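Local coordinates for trichothecene 15-O-acetyltransferase TRI3 (Fusarium sporotrichioides, PDB 3FOT), which transfers an acetyl group from acetyl-CoA to the 15-oxygen of trichothecene intermediates in the fungal pathway to T-2 toxin, at residues Q28-C33 with I105-S110; E88-A93 with K227-P232; L187-I192 with N352-C357; R47-D52 with T152-I157; E112-A117 with I220-E225. All blocks are in the same frame, centred on the assembly; numbering follows the deposited sequence.

Contact 1. Residues Q28-C33 with I105-S110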
# COMPACT_ATOMS: atom_id res chain seq x y z
N GLN A 28 -7.19 -4.85 27.14
CA GLN A 28 -7.76 -4.15 25.98
C GLN A 28 -7.35 -2.68 25.97
O GLN A 28 -7.47 -1.98 26.98
CB GLN A 28 -9.29 -4.25 25.95
CG GLN A 28 -9.91 -3.76 24.63
CD GLN A 28 -11.44 -3.87 24.59
OE1 GLN A 28 -12.14 -3.01 25.12
NE2 GLN A 28 -11.96 -4.90 23.93
N VAL A 29 -6.86 -2.21 24.82
CA VAL A 29 -6.49 -0.80 24.64
C VAL A 29 -7.17 -0.29 23.37
O VAL A 29 -7.47 -1.08 22.46
CB VAL A 29 -4.95 -0.56 24.56
CG1 VAL A 29 -4.29 -0.74 25.94
CG2 VAL A 29 -4.27 -1.47 23.52
N GLN A 30 -7.45 1.01 23.32
CA GLN A 30 -8.03 1.60 22.14
C GLN A 30 -7.42 2.97 21.86
O GLN A 30 -6.87 3.62 22.76
CB GLN A 30 -9.56 1.69 22.24
CG GLN A 30 -10.08 2.73 23.22
CD GLN A 30 -11.61 2.73 23.31
OE1 GLN A 30 -12.28 1.80 22.88
NE2 GLN A 30 -12.15 3.78 23.90
N ARG A 31 -7.50 3.38 20.60
CA ARG A 31 -7.12 4.76 20.26
C ARG A 31 -7.97 5.31 19.13
O ARG A 31 -8.41 4.56 18.23
CB ARG A 31 -5.63 4.88 19.93
CG ARG A 31 -5.23 4.22 18.63
CD ARG A 31 -3.71 4.31 18.41
NE ARG A 31 -3.32 3.56 17.21
CZ ARG A 31 -3.39 4.03 15.96
NH1 ARG A 31 -3.01 3.26 14.94
NH2 ARG A 31 -3.86 5.26 15.73
N ARG A 32 -8.20 6.63 19.18
CA ARG A 32 -8.82 7.33 18.06
C ARG A 32 -7.81 7.41 16.92
O ARG A 32 -6.67 7.82 17.13
CB ARG A 32 -9.30 8.72 18.48
CG ARG A 32 -10.03 9.48 17.38
CD ARG A 32 -11.42 8.95 17.10
NE ARG A 32 -12.25 8.90 18.31
CZ ARG A 32 -13.56 8.66 18.33
NH1 ARG A 32 -14.23 8.43 17.20
NH2 ARG A 32 -14.19 8.65 19.49
N CYS A 33 -8.21 7.00 15.72
CA CYS A 33 -7.28 6.99 14.61
C CYS A 33 -6.99 8.43 14.15
O CYS A 33 -7.71 9.37 14.54
CB CYS A 33 -7.81 6.10 13.47
SG CYS A 33 -8.94 6.90 12.33
N ILE A 105 -12.23 4.17 15.44
CA ILE A 105 -11.56 3.82 16.69
C ILE A 105 -10.86 2.48 16.49
O ILE A 105 -11.44 1.55 15.98
CB ILE A 105 -12.56 3.73 17.86
CG1 ILE A 105 -13.29 5.06 18.05
CG2 ILE A 105 -11.85 3.26 19.15
CD1 ILE A 105 -14.60 4.91 18.89
N ILE A 106 -9.59 2.42 16.85
CA ILE A 106 -8.81 1.20 16.69
C ILE A 106 -8.64 0.53 18.05
O ILE A 106 -8.15 1.15 19.00
CB ILE A 106 -7.39 1.48 16.10
CG1 ILE A 106 -7.53 2.00 14.66
CG2 ILE A 106 -6.48 0.23 16.20
CD1 ILE A 106 -6.26 2.58 14.03
N THR A 107 -9.03 -0.74 18.13
CA THR A 107 -8.94 -1.45 19.41
C THR A 107 -7.99 -2.65 19.28
O THR A 107 -7.99 -3.32 18.25
CB THR A 107 -10.34 -1.89 19.86
OG1 THR A 107 -11.14 -0.73 20.13
CG2 THR A 107 -10.27 -2.75 21.12
N TYR A 108 -7.20 -2.90 20.33
CA TYR A 108 -6.47 -4.15 20.43
C TYR A 108 -6.79 -4.84 21.76
O TYR A 108 -6.76 -4.19 22.82
CB TYR A 108 -4.94 -3.98 20.30
CG TYR A 108 -4.29 -5.34 20.40
CD1 TYR A 108 -4.35 -6.22 19.31
CD2 TYR A 108 -3.70 -5.78 21.59
CE1 TYR A 108 -3.84 -7.51 19.39
CE2 TYR A 108 -3.16 -7.08 21.69
CZ TYR A 108 -3.24 -7.93 20.58
OH TYR A 108 -2.72 -9.20 20.65
N GLU A 109 -7.07 -6.14 21.71
CA GLU A 109 -7.27 -6.92 22.94
C GLU A 109 -6.43 -8.20 22.87
O GLU A 109 -6.47 -8.94 21.89
CB GLU A 109 -8.75 -7.23 23.15
CG GLU A 109 -9.05 -8.09 24.39
CD GLU A 109 -10.52 -8.46 24.52
OE1 GLU A 109 -11.26 -8.47 23.51
OE2 GLU A 109 -10.94 -8.74 25.66
N SER A 110 -5.64 -8.44 23.92
CA SER A 110 -4.91 -9.72 24.01
C SER A 110 -5.87 -10.90 24.01
O SER A 110 -6.98 -10.80 24.54
CB SER A 110 -4.11 -9.78 25.30
OG SER A 110 -2.96 -9.03 25.20
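V29 and Y108 exchange two backbone hydrogen bonds, and R31 and I106 exchange two more. All four, V29 N to Y108 O, Y108 N to V29 O, R31 N to I106 O and I106 N to R31 O, measure 2.8 Å. The buried face carries these four side chains. It is tight at the R31 end. R31 and I106 lie side by side and point the same way. I106 CD1 sits over one face of the guanidinium, toward its rim, and comes to 3.4 Å from R31 NH1. The R31 chain runs extended from CG to NE, and NH1 goes on to a salt bridge with E37. C33 CB closes on the same I106 CD1 at 3.9 Å. V29 CG2 and Y108 CB meet at 4.1 Å, while the Y108 ring leads away and its hydroxyl bonds to E225. The strands run antiparallel, at 164°, as the middle pair of a four-stranded sheet bordered by strands 20-21 and 95-97. The opposite face, with Q28, Q30, R32, I105, T107 and E109, is more open to solvent. I105 CG1 lies 3.5 Å above the centre of the R32 guanidinium, whose NH1 bonds to P103 O and whose NH2 forms a salt bridge with D99. Q28 CG touches T107 CG2 at 3.7 Å. Q28 NE2 stays 3.7 Å from E109 OE1, with amide and carboxylate planes 67° apart. Q28 OE1 bonds to T22.

Contact 2. Residues E88-A93 with K227-P232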
# COMPACT_ATOMS: atom_id res chain seq x y z
N GLU A 88 4.82 -10.33 17.82
CA GLU A 88 5.75 -9.30 17.39
C GLU A 88 5.05 -7.99 17.01
O GLU A 88 5.55 -6.89 17.34
CB GLU A 88 6.53 -9.78 16.18
CG GLU A 88 7.47 -10.96 16.45
CD GLU A 88 8.46 -11.17 15.30
OE1 GLU A 88 8.43 -10.41 14.31
OE2 GLU A 88 9.32 -12.07 15.41
N HIS A 89 3.95 -8.11 16.28
CA HIS A 89 3.27 -6.97 15.64
C HIS A 89 1.75 -7.14 15.70
O HIS A 89 1.11 -7.60 14.76
CB HIS A 89 3.79 -6.76 14.21
CG HIS A 89 5.27 -6.54 14.18
ND1 HIS A 89 5.86 -5.46 14.80
CD2 HIS A 89 6.28 -7.29 13.68
CE1 HIS A 89 7.17 -5.53 14.66
NE2 HIS A 89 7.45 -6.63 13.98
N PRO A 90 1.17 -6.79 16.86
CA PRO A 90 -0.27 -7.04 17.07
C PRO A 90 -1.25 -6.22 16.22
O PRO A 90 -2.46 -6.43 16.36
CB PRO A 90 -0.49 -6.77 18.57
CG PRO A 90 0.86 -6.36 19.13
CD PRO A 90 1.86 -6.22 18.03
N GLU A 91 -0.75 -5.36 15.34
CA GLU A 91 -1.61 -4.69 14.39
C GLU A 91 -2.45 -5.69 13.59
O GLU A 91 -3.55 -5.37 13.19
CB GLU A 91 -0.77 -3.88 13.40
CG GLU A 91 -0.27 -2.56 13.99
CD GLU A 91 0.94 -2.67 14.88
OE1 GLU A 91 1.58 -3.75 14.98
OE2 GLU A 91 1.27 -1.63 15.46
N CYS A 92 -1.91 -6.90 13.39
CA CYS A 92 -2.60 -7.95 12.62
C CYS A 92 -3.90 -8.47 13.26
O CYS A 92 -4.67 -9.19 12.61
CB CYS A 92 -1.64 -9.11 12.34
SG CYS A 92 -1.17 -10.00 13.85
N ALA A 93 -4.16 -8.09 14.53
CA ALA A 93 -5.45 -8.43 15.16
C ALA A 93 -6.21 -7.26 15.77
O ALA A 93 -7.14 -7.47 16.58
CB ALA A 93 -5.25 -9.54 16.20
N LYS A 227 2.74 -4.12 24.54
CA LYS A 227 3.83 -3.16 24.41
C LYS A 227 4.49 -3.19 23.01
O LYS A 227 5.32 -2.32 22.71
CB LYS A 227 4.89 -3.40 25.48
CG LYS A 227 5.56 -4.77 25.39
CD LYS A 227 6.58 -4.95 26.54
CE LYS A 227 7.18 -6.35 26.51
NZ LYS A 227 6.23 -7.37 27.05
N ASN A 228 4.13 -4.19 22.20
CA ASN A 228 4.70 -4.32 20.84
C ASN A 228 3.88 -3.63 19.76
O ASN A 228 4.33 -3.51 18.61
CB ASN A 228 4.90 -5.80 20.48
CG ASN A 228 6.00 -6.46 21.29
OD1 ASN A 228 6.89 -5.78 21.81
ND2 ASN A 228 5.99 -7.79 21.34
N LEU A 229 2.66 -3.20 20.11
CA LEU A 229 1.90 -2.30 19.24
C LEU A 229 2.76 -1.08 18.87
O LEU A 229 3.52 -0.56 19.69
CB LEU A 229 0.62 -1.84 19.93
CG LEU A 229 -0.55 -2.81 20.07
CD1 LEU A 229 -1.53 -2.33 21.15
CD2 LEU A 229 -1.28 -3.03 18.74
N SER A 230 2.66 -0.63 17.62
CA SER A 230 3.40 0.56 17.18
C SER A 230 2.92 1.70 18.07
O SER A 230 1.71 1.81 18.36
CB SER A 230 3.13 0.86 15.68
OG SER A 230 3.76 -0.13 14.85
N PRO A 231 3.85 2.54 18.53
CA PRO A 231 3.41 3.65 19.37
C PRO A 231 2.61 4.69 18.58
O PRO A 231 2.62 4.64 17.33
CB PRO A 231 4.73 4.21 19.92
CG PRO A 231 5.75 3.86 18.89
CD PRO A 231 5.31 2.53 18.33
N PRO A 232 1.89 5.59 19.28
CA PRO A 232 1.15 6.61 18.54
C PRO A 232 2.10 7.50 17.74
O PRO A 232 3.14 7.96 18.24
CB PRO A 232 0.40 7.38 19.62
CG PRO A 232 0.38 6.46 20.83
CD PRO A 232 1.67 5.71 20.74
O HOH W 1 4.07 -3.52 15.88
O HOH W 2 -0.12 0.50 16.43
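The backbones of P90 and L229 come nearest, CA to CA 5.6 Å, where the 3-10 turn 90-92 meets the chain just after a second 3-10 segment that ends at N228. P90 CB packs on L229 CD2 at 3.8 Å. Behind it, N228 CB rests 3.4 Å from E88 O, and the N228 amide bonds to F87 O. E91 makes the polar half. Its chain bends at chi2 (80°), which turns CD back from the extended course. E91 OE2 takes S230 N at 2.8 Å through its syn lone pair. S230 OG donates to the same oxygen at 3.0 Å, but from above the carboxylate plane. The contact ties the loop between helix 71-88 and strand 95-97 to the long connection between helices 191-205 and 246-264. One water donates to E91 OE1 and N228 O, and also meets H89 ND1 at the edge of the imidazole, in its plane. The two S230 donors and the water on E91 OE1 would be expected to favour a charged carboxylate in this buried place. S230 OG is also bonded to Y354 N, and L229 packs on Y108 of the sheet.

Contact 3. Residues L187-I192 with N352-C357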
# COMPACT_ATOMS: atom_id res chain seq x y z
N LEU A 187 -7.06 0.23 7.39
CA LEU A 187 -7.00 1.06 8.61
C LEU A 187 -5.72 0.79 9.42
O LEU A 187 -5.16 1.70 10.02
CB LEU A 187 -8.26 0.81 9.49
CG LEU A 187 -8.40 1.63 10.77
CD1 LEU A 187 -8.22 3.17 10.50
CD2 LEU A 187 -9.77 1.33 11.40
N PHE A 188 -5.28 -0.48 9.46
CA PHE A 188 -4.28 -0.90 10.47
C PHE A 188 -2.83 -0.88 9.97
O PHE A 188 -1.89 -1.24 10.72
CB PHE A 188 -4.64 -2.31 11.00
CG PHE A 188 -6.09 -2.42 11.43
CD1 PHE A 188 -6.56 -1.76 12.56
CD2 PHE A 188 -6.98 -3.16 10.68
CE1 PHE A 188 -7.91 -1.87 12.92
CE2 PHE A 188 -8.31 -3.27 11.04
CZ PHE A 188 -8.79 -2.63 12.15
N TRP A 189 -2.67 -0.46 8.73
CA TRP A 189 -1.36 -0.49 8.06
C TRP A 189 -1.24 0.58 7.02
O TRP A 189 -2.23 1.02 6.45
CB TRP A 189 -1.21 -1.79 7.25
CG TRP A 189 -1.74 -3.05 7.86
CD1 TRP A 189 -3.01 -3.57 7.72
CD2 TRP A 189 -1.01 -3.99 8.65
NE1 TRP A 189 -3.10 -4.78 8.37
CE2 TRP A 189 -1.90 -5.06 8.96
CE3 TRP A 189 0.31 -4.05 9.15
CZ2 TRP A 189 -1.51 -6.16 9.73
CZ3 TRP A 189 0.69 -5.15 9.92
CH2 TRP A 189 -0.21 -6.19 10.20
N ASP A 190 -0.01 0.96 6.67
CA ASP A 190 0.15 1.49 5.32
C ASP A 190 0.79 0.40 4.45
O ASP A 190 1.05 -0.71 4.93
CB ASP A 190 0.93 2.81 5.28
CG ASP A 190 2.26 2.74 5.94
OD1 ASP A 190 2.79 1.64 6.15
OD2 ASP A 190 2.82 3.83 6.21
N GLY A 191 1.03 0.68 3.18
CA GLY A 191 1.67 -0.32 2.31
C GLY A 191 2.98 -0.86 2.81
O GLY A 191 3.28 -2.04 2.61
N ILE A 192 3.76 -0.01 3.48
CA ILE A 192 5.05 -0.40 4.05
C ILE A 192 4.85 -1.39 5.19
O ILE A 192 5.49 -2.44 5.23
CB ILE A 192 5.82 0.84 4.51
CG1 ILE A 192 6.13 1.67 3.25
CG2 ILE A 192 7.07 0.45 5.37
CD1 ILE A 192 7.01 2.80 3.44
N ASN A 352 10.88 0.23 12.63
CA ASN A 352 10.05 -0.87 13.15
C ASN A 352 8.58 -0.44 13.37
O ASN A 352 7.99 -0.77 14.38
CB ASN A 352 10.68 -1.39 14.47
CG ASN A 352 10.07 -2.71 14.93
OD1 ASN A 352 9.72 -3.58 14.12
ND2 ASN A 352 9.96 -2.87 16.25
N PHE A 353 8.00 0.29 12.41
CA PHE A 353 6.70 0.94 12.57
C PHE A 353 5.74 0.35 11.55
O PHE A 353 5.97 0.48 10.35
CB PHE A 353 6.78 2.46 12.37
CG PHE A 353 5.59 3.22 12.93
CD1 PHE A 353 5.59 3.65 14.27
CD2 PHE A 353 4.46 3.46 12.15
CE1 PHE A 353 4.50 4.34 14.79
CE2 PHE A 353 3.36 4.17 12.67
CZ PHE A 353 3.38 4.58 14.00
N TYR A 354 4.69 -0.30 12.04
CA TYR A 354 3.79 -1.08 11.17
C TYR A 354 2.45 -0.41 10.90
O TYR A 354 1.80 -0.69 9.89
CB TYR A 354 3.56 -2.48 11.77
CG TYR A 354 4.74 -3.40 11.57
CD1 TYR A 354 5.96 -3.15 12.21
CD2 TYR A 354 4.66 -4.49 10.71
CE1 TYR A 354 7.05 -3.96 12.01
CE2 TYR A 354 5.75 -5.34 10.52
CZ TYR A 354 6.95 -5.06 11.17
OH TYR A 354 8.04 -5.87 10.99
N ALA A 355 2.01 0.46 11.81
CA ALA A 355 0.77 1.22 11.58
C ALA A 355 1.00 2.26 10.46
O ALA A 355 2.14 2.46 10.03
CB ALA A 355 0.30 1.90 12.88
N MET A 356 -0.08 2.88 9.99
CA MET A 356 -0.00 3.93 8.97
C MET A 356 1.00 4.99 9.42
O MET A 356 0.93 5.47 10.54
CB MET A 356 -1.37 4.61 8.82
CG MET A 356 -1.44 5.66 7.78
SD MET A 356 -1.99 5.00 6.20
CE MET A 356 -3.64 4.44 6.59
N CYS A 357 1.89 5.37 8.52
CA CYS A 357 2.79 6.48 8.80
C CYS A 357 3.02 7.20 7.48
O CYS A 357 4.00 6.96 6.78
CB CYS A 357 4.11 6.02 9.44
SG CYS A 357 5.11 7.50 9.90
O HOH W 3 -2.71 2.20 11.27
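The HXXXDG motif of the BAHD acyltransferases ends at D190 and G191, and here D190 meets the loop 352-357. C357 N donates to D190 OD2 at 2.9 Å, from above the carboxylate plane. With CG between its own backbone N and carbonyl carbon (chi1 55°), the D190 carboxylate sits by C357 N. OD1 caps helix 191-205 through G193 N. OD2 also takes a salt bridge from R342 and a hydrogen bond from Q358. M356 packs beside it, with SD 3.8 Å from D190 CB and CE 3.7 Å from W189 O. W189 CZ3 meets the edge of the Y354 ring, 4.1 Å from CD2. A water bridges L187 O and M356 N. The M356 side chain is about 7 Å from that of H414, which binds 15-deacetylcalonectrin. D190 N and Y354 O are buried without a partner. The D190 carboxylate is thus engaged on both oxygens, consistent with the structural role this aspartate has in the family.

Contact 4. Residues R47-D52 with T152-I157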
# COMPACT_ATOMS: atom_id res chain seq x y z
N ARG A 47 -16.63 -0.01 5.72
CA ARG A 47 -17.62 -1.10 5.69
C ARG A 47 -17.81 -1.72 4.31
O ARG A 47 -18.27 -2.86 4.20
CB ARG A 47 -18.97 -0.64 6.27
CG ARG A 47 -18.92 -0.45 7.77
CD ARG A 47 -20.31 -0.13 8.37
NE ARG A 47 -20.24 -0.15 9.83
CZ ARG A 47 -20.31 -1.24 10.59
NH1 ARG A 47 -20.42 -2.45 10.04
NH2 ARG A 47 -20.24 -1.13 11.90
N ARG A 48 -17.43 -0.99 3.26
CA ARG A 48 -17.55 -1.47 1.90
C ARG A 48 -16.19 -1.85 1.32
O ARG A 48 -16.08 -2.10 0.13
CB ARG A 48 -18.17 -0.40 1.02
CG ARG A 48 -19.67 -0.22 1.23
CD ARG A 48 -20.19 0.76 0.17
NE ARG A 48 -19.83 2.14 0.49
CZ ARG A 48 -19.66 3.12 -0.41
NH1 ARG A 48 -19.80 2.87 -1.72
NH2 ARG A 48 -19.35 4.34 0.01
N ALA A 49 -15.18 -1.91 2.19
CA ALA A 49 -13.82 -2.32 1.81
C ALA A 49 -13.21 -1.44 0.74
O ALA A 49 -12.39 -1.91 -0.06
CB ALA A 49 -13.83 -3.79 1.34
N LEU A 50 -13.58 -0.15 0.73
CA LEU A 50 -13.25 0.73 -0.39
C LEU A 50 -11.76 0.98 -0.53
O LEU A 50 -11.32 1.26 -1.63
CB LEU A 50 -14.02 2.06 -0.34
CG LEU A 50 -15.55 1.99 -0.52
CD1 LEU A 50 -16.06 3.39 -0.84
CD2 LEU A 50 -15.94 0.98 -1.59
N TYR A 51 -11.00 0.91 0.57
CA TYR A 51 -9.52 1.09 0.49
C TYR A 51 -8.70 -0.16 0.88
O TYR A 51 -7.53 -0.02 1.22
CB TYR A 51 -9.04 2.24 1.40
CG TYR A 51 -9.54 3.62 1.03
CD1 TYR A 51 -8.78 4.45 0.21
CD2 TYR A 51 -10.73 4.11 1.54
CE1 TYR A 51 -9.22 5.74 -0.11
CE2 TYR A 51 -11.18 5.39 1.24
CZ TYR A 51 -10.42 6.20 0.40
OH TYR A 51 -10.85 7.47 0.07
N ASP A 52 -9.31 -1.34 0.83
CA ASP A 52 -8.66 -2.56 1.33
C ASP A 52 -7.35 -2.81 0.55
O ASP A 52 -7.27 -2.53 -0.66
CB ASP A 52 -9.58 -3.78 1.17
CG ASP A 52 -10.55 -3.96 2.34
OD1 ASP A 52 -10.83 -3.00 3.10
OD2 ASP A 52 -11.06 -5.10 2.51
N THR A 152 -19.71 -5.18 6.22
CA THR A 152 -18.89 -5.52 7.37
C THR A 152 -17.42 -5.19 7.04
O THR A 152 -16.96 -5.61 5.97
CB THR A 152 -18.97 -7.03 7.66
OG1 THR A 152 -20.34 -7.41 7.89
CG2 THR A 152 -18.14 -7.41 8.89
N PRO A 153 -16.70 -4.48 7.94
CA PRO A 153 -15.25 -4.17 7.72
C PRO A 153 -14.39 -5.40 7.65
O PRO A 153 -14.63 -6.37 8.36
CB PRO A 153 -14.84 -3.35 8.95
CG PRO A 153 -16.01 -3.32 9.85
CD PRO A 153 -17.20 -3.92 9.19
N SER A 154 -13.38 -5.36 6.79
CA SER A 154 -12.44 -6.47 6.68
C SER A 154 -11.58 -6.67 7.93
O SER A 154 -11.28 -5.73 8.68
CB SER A 154 -11.56 -6.27 5.46
OG SER A 154 -12.41 -6.21 4.31
N LYS A 155 -11.16 -7.91 8.13
CA LYS A 155 -10.18 -8.21 9.15
C LYS A 155 -8.86 -7.46 8.90
O LYS A 155 -8.53 -7.11 7.77
CB LYS A 155 -9.89 -9.70 9.15
CG LYS A 155 -11.02 -10.57 9.68
CD LYS A 155 -10.49 -12.00 9.77
CE LYS A 155 -11.63 -12.96 10.09
NZ LYS A 155 -11.07 -14.32 10.22
N SER A 156 -8.08 -7.25 9.95
CA SER A 156 -6.79 -6.60 9.75
C SER A 156 -5.92 -7.36 8.73
O SER A 156 -5.28 -6.74 7.87
CB SER A 156 -6.02 -6.44 11.07
OG SER A 156 -4.73 -5.91 10.81
N ILE A 157 -5.91 -8.69 8.83
CA ILE A 157 -5.23 -9.49 7.80
C ILE A 157 -5.78 -10.91 7.73
O ILE A 157 -6.13 -11.53 8.77
CB ILE A 157 -3.68 -9.48 7.95
CG1 ILE A 157 -3.02 -9.94 6.64
CG2 ILE A 157 -3.24 -10.30 9.16
CD1 ILE A 157 -1.48 -9.80 6.64
O HOH W 4 -12.61 -3.05 5.24
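R47 and P153 lie side by side with their side chains pointing the same way. The R47 chain is extended from CG to NE and passes P153 at CD. R47 NH1 ends 3.6 Å from P153 CD, and R47 CG is 4.1 Å from the same carbon. The guanidinium is held from outside by a salt bridge to E43 and a bond to N151 O. D52 and S154 instead face each other, each CB directed at the opposite segment. S154 OG, anti to its carbonyl carbon (chi1 -59°), donates to D52 OD2; the modelled position of that oxygen is doubtful. A water donates to D52 OD1 at 2.8 Å and accepts from S154 N at 2.9 Å. A49 CB lies 4.1 Å from S154 OG. A49 closes helix 43-46 in a Schellman motif and opens a type I turn to D52. Strand 53-61 follows D52, and strand 158-163 follows I157. Strand 177-184 runs between those two, with its H183 against both D52 and S154.

Contact 5. Residues E112-A117 with I220-E225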
# COMPACT_ATOMS: atom_id res chain seq x y z
N GLU A 112 -7.83 -13.99 25.20
CA GLU A 112 -8.27 -14.40 26.54
C GLU A 112 -7.62 -15.69 27.01
O GLU A 112 -7.58 -15.99 28.20
CB GLU A 112 -9.80 -14.54 26.58
CG GLU A 112 -10.38 -15.40 25.47
CD GLU A 112 -11.66 -16.11 25.87
OE1 GLU A 112 -12.72 -15.45 25.93
OE2 GLU A 112 -11.61 -17.34 26.12
N SER A 113 -7.12 -16.47 26.05
CA SER A 113 -6.47 -17.75 26.32
C SER A 113 -5.67 -18.15 25.10
O SER A 113 -5.90 -17.65 24.00
CB SER A 113 -7.51 -18.83 26.62
OG SER A 113 -8.31 -19.12 25.48
N ASN A 114 -4.74 -19.08 25.29
CA ASN A 114 -3.98 -19.59 24.18
C ASN A 114 -4.90 -20.30 23.15
O ASN A 114 -4.67 -20.20 21.94
CB ASN A 114 -2.79 -20.45 24.67
CG ASN A 114 -1.71 -19.62 25.40
OD1 ASN A 114 -0.59 -19.43 24.89
ND2 ASN A 114 -2.03 -19.12 26.59
N GLU A 115 -5.97 -20.95 23.63
CA GLU A 115 -6.95 -21.57 22.73
C GLU A 115 -7.64 -20.55 21.82
O GLU A 115 -7.82 -20.80 20.62
CB GLU A 115 -8.02 -22.37 23.49
CG GLU A 115 -9.09 -22.98 22.57
CD GLU A 115 -10.18 -23.73 23.32
OE1 GLU A 115 -10.08 -23.86 24.56
OE2 GLU A 115 -11.16 -24.17 22.68
N SER A 116 -8.04 -19.43 22.41
CA SER A 116 -8.74 -18.34 21.71
C SER A 116 -7.83 -17.77 20.62
O SER A 116 -8.26 -17.50 19.50
CB SER A 116 -9.03 -17.22 22.72
OG SER A 116 -9.81 -16.21 22.12
N ALA A 117 -6.56 -17.58 20.97
CA ALA A 117 -5.54 -17.11 20.03
C ALA A 117 -5.40 -18.07 18.85
O ALA A 117 -5.32 -17.66 17.70
CB ALA A 117 -4.20 -16.98 20.74
N ILE A 220 2.88 -18.90 24.19
CA ILE A 220 3.02 -17.45 24.14
C ILE A 220 2.34 -16.88 25.39
O ILE A 220 1.24 -17.31 25.75
CB ILE A 220 2.41 -16.90 22.84
CG1 ILE A 220 3.16 -17.46 21.61
CG2 ILE A 220 2.42 -15.37 22.84
CD1 ILE A 220 2.99 -16.65 20.30
N GLN A 221 3.02 -15.96 26.08
CA GLN A 221 2.42 -15.29 27.24
C GLN A 221 1.61 -14.09 26.77
O GLN A 221 2.10 -12.95 26.77
CB GLN A 221 3.50 -14.88 28.26
CG GLN A 221 4.16 -16.05 29.01
CD GLN A 221 3.18 -16.83 29.88
N TRP A 222 0.38 -14.35 26.34
CA TRP A 222 -0.52 -13.31 25.82
C TRP A 222 -0.75 -12.23 26.86
O TRP A 222 -0.89 -12.51 28.05
CB TRP A 222 -1.84 -13.91 25.34
CG TRP A 222 -1.64 -14.81 24.16
CD1 TRP A 222 -1.86 -16.15 24.11
CD2 TRP A 222 -1.12 -14.44 22.87
NE1 TRP A 222 -1.54 -16.64 22.86
CE2 TRP A 222 -1.09 -15.61 22.08
CE3 TRP A 222 -0.72 -13.22 22.29
CZ2 TRP A 222 -0.65 -15.61 20.76
CZ3 TRP A 222 -0.28 -13.22 20.97
CH2 TRP A 222 -0.26 -14.40 20.22
N GLY A 223 -0.76 -10.98 26.39
CA GLY A 223 -0.69 -9.82 27.27
C GLY A 223 0.63 -9.11 27.09
O GLY A 223 0.67 -7.87 26.99
N GLN A 224 1.71 -9.88 26.99
CA GLN A 224 3.03 -9.31 26.81
C GLN A 224 3.30 -8.65 25.46
O GLN A 224 4.30 -7.97 25.31
CB GLN A 224 4.13 -10.33 27.08
CG GLN A 224 4.03 -10.96 28.46
CD GLN A 224 5.22 -11.83 28.75
OE1 GLN A 224 6.04 -12.11 27.86
NE2 GLN A 224 5.34 -12.28 30.00
N GLU A 225 2.39 -8.83 24.51
CA GLU A 225 2.53 -8.23 23.17
C GLU A 225 1.92 -6.82 23.07
O GLU A 225 2.13 -6.13 22.10
CB GLU A 225 1.88 -9.12 22.10
CG GLU A 225 0.37 -8.97 21.96
CD GLU A 225 -0.44 -9.70 23.06
OE1 GLU A 225 0.16 -10.18 24.05
OE2 GLU A 225 -1.67 -9.81 22.92
O HOH W 5 -1.55 -19.33 21.75
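A117 CB presses on the W222 indole at 3.4 Å from NE1, in an oblique approach. A117 belongs to the first turn of helix 114-124, whose N-cap is S113. N114, one residue past the cap, crosses the same indole. Its CG is 3.7 Å from W222 CD1, and the amide and ring planes are 53° apart. A water joins the two sides. It accepts from W222 NE1 at 2.9 Å, in the plane of the ring, and donates to N114 O at 3.2 Å.

A second shell surrounds these groups. S113 OG accepts from S116 N at 3.1 Å, a capping bond that holds the helix start. A117 N also bonds to S113 O. On the loop side, Q221 is the centre of an inverse gamma turn. Beside this turn, I220 CG2 lies 3.5 Å above the centre of the W222 indole. The E225 carboxylate carbon meets the indole edge in its plane. Further out, L83 of helix 71-88 backs A117, and F87 of that helix touches I220 and E225. P111 packs against A117, W222 and E225, and R27 bonds to W222 O. E225 OE2 takes the hydroxyls of Y108 and S110. Its other oxygen, OE1, accepts from G223 N through the syn lone pair, in a bond that is short at 2.6 Å and bent, with an angle of 139° at the hydrogen.

Contacts 2 and 3 are buried, contacts 1 and 4 only partly, and contact 5 lies at the surface, its centre about 29 Å from the centre of the chain. Contact 1 is sheet pairing by backbone bonds. Contacts 2 and 3 each centre on a carboxylate that takes a backbone N-H group, and S230 OG to Y354 N joins them. Contact 4 relies on a serine, an aspartate and a water; contact 5 on an indole and a helix start. Strand 105-109 links three of them: Y108 packs on P90 and L229 of contact 2 and bonds to E225 of contact 5. Through S156, segment 152-157 of contact 4 bonds to E91 and W189. Contacts 3 and 5 do not touch.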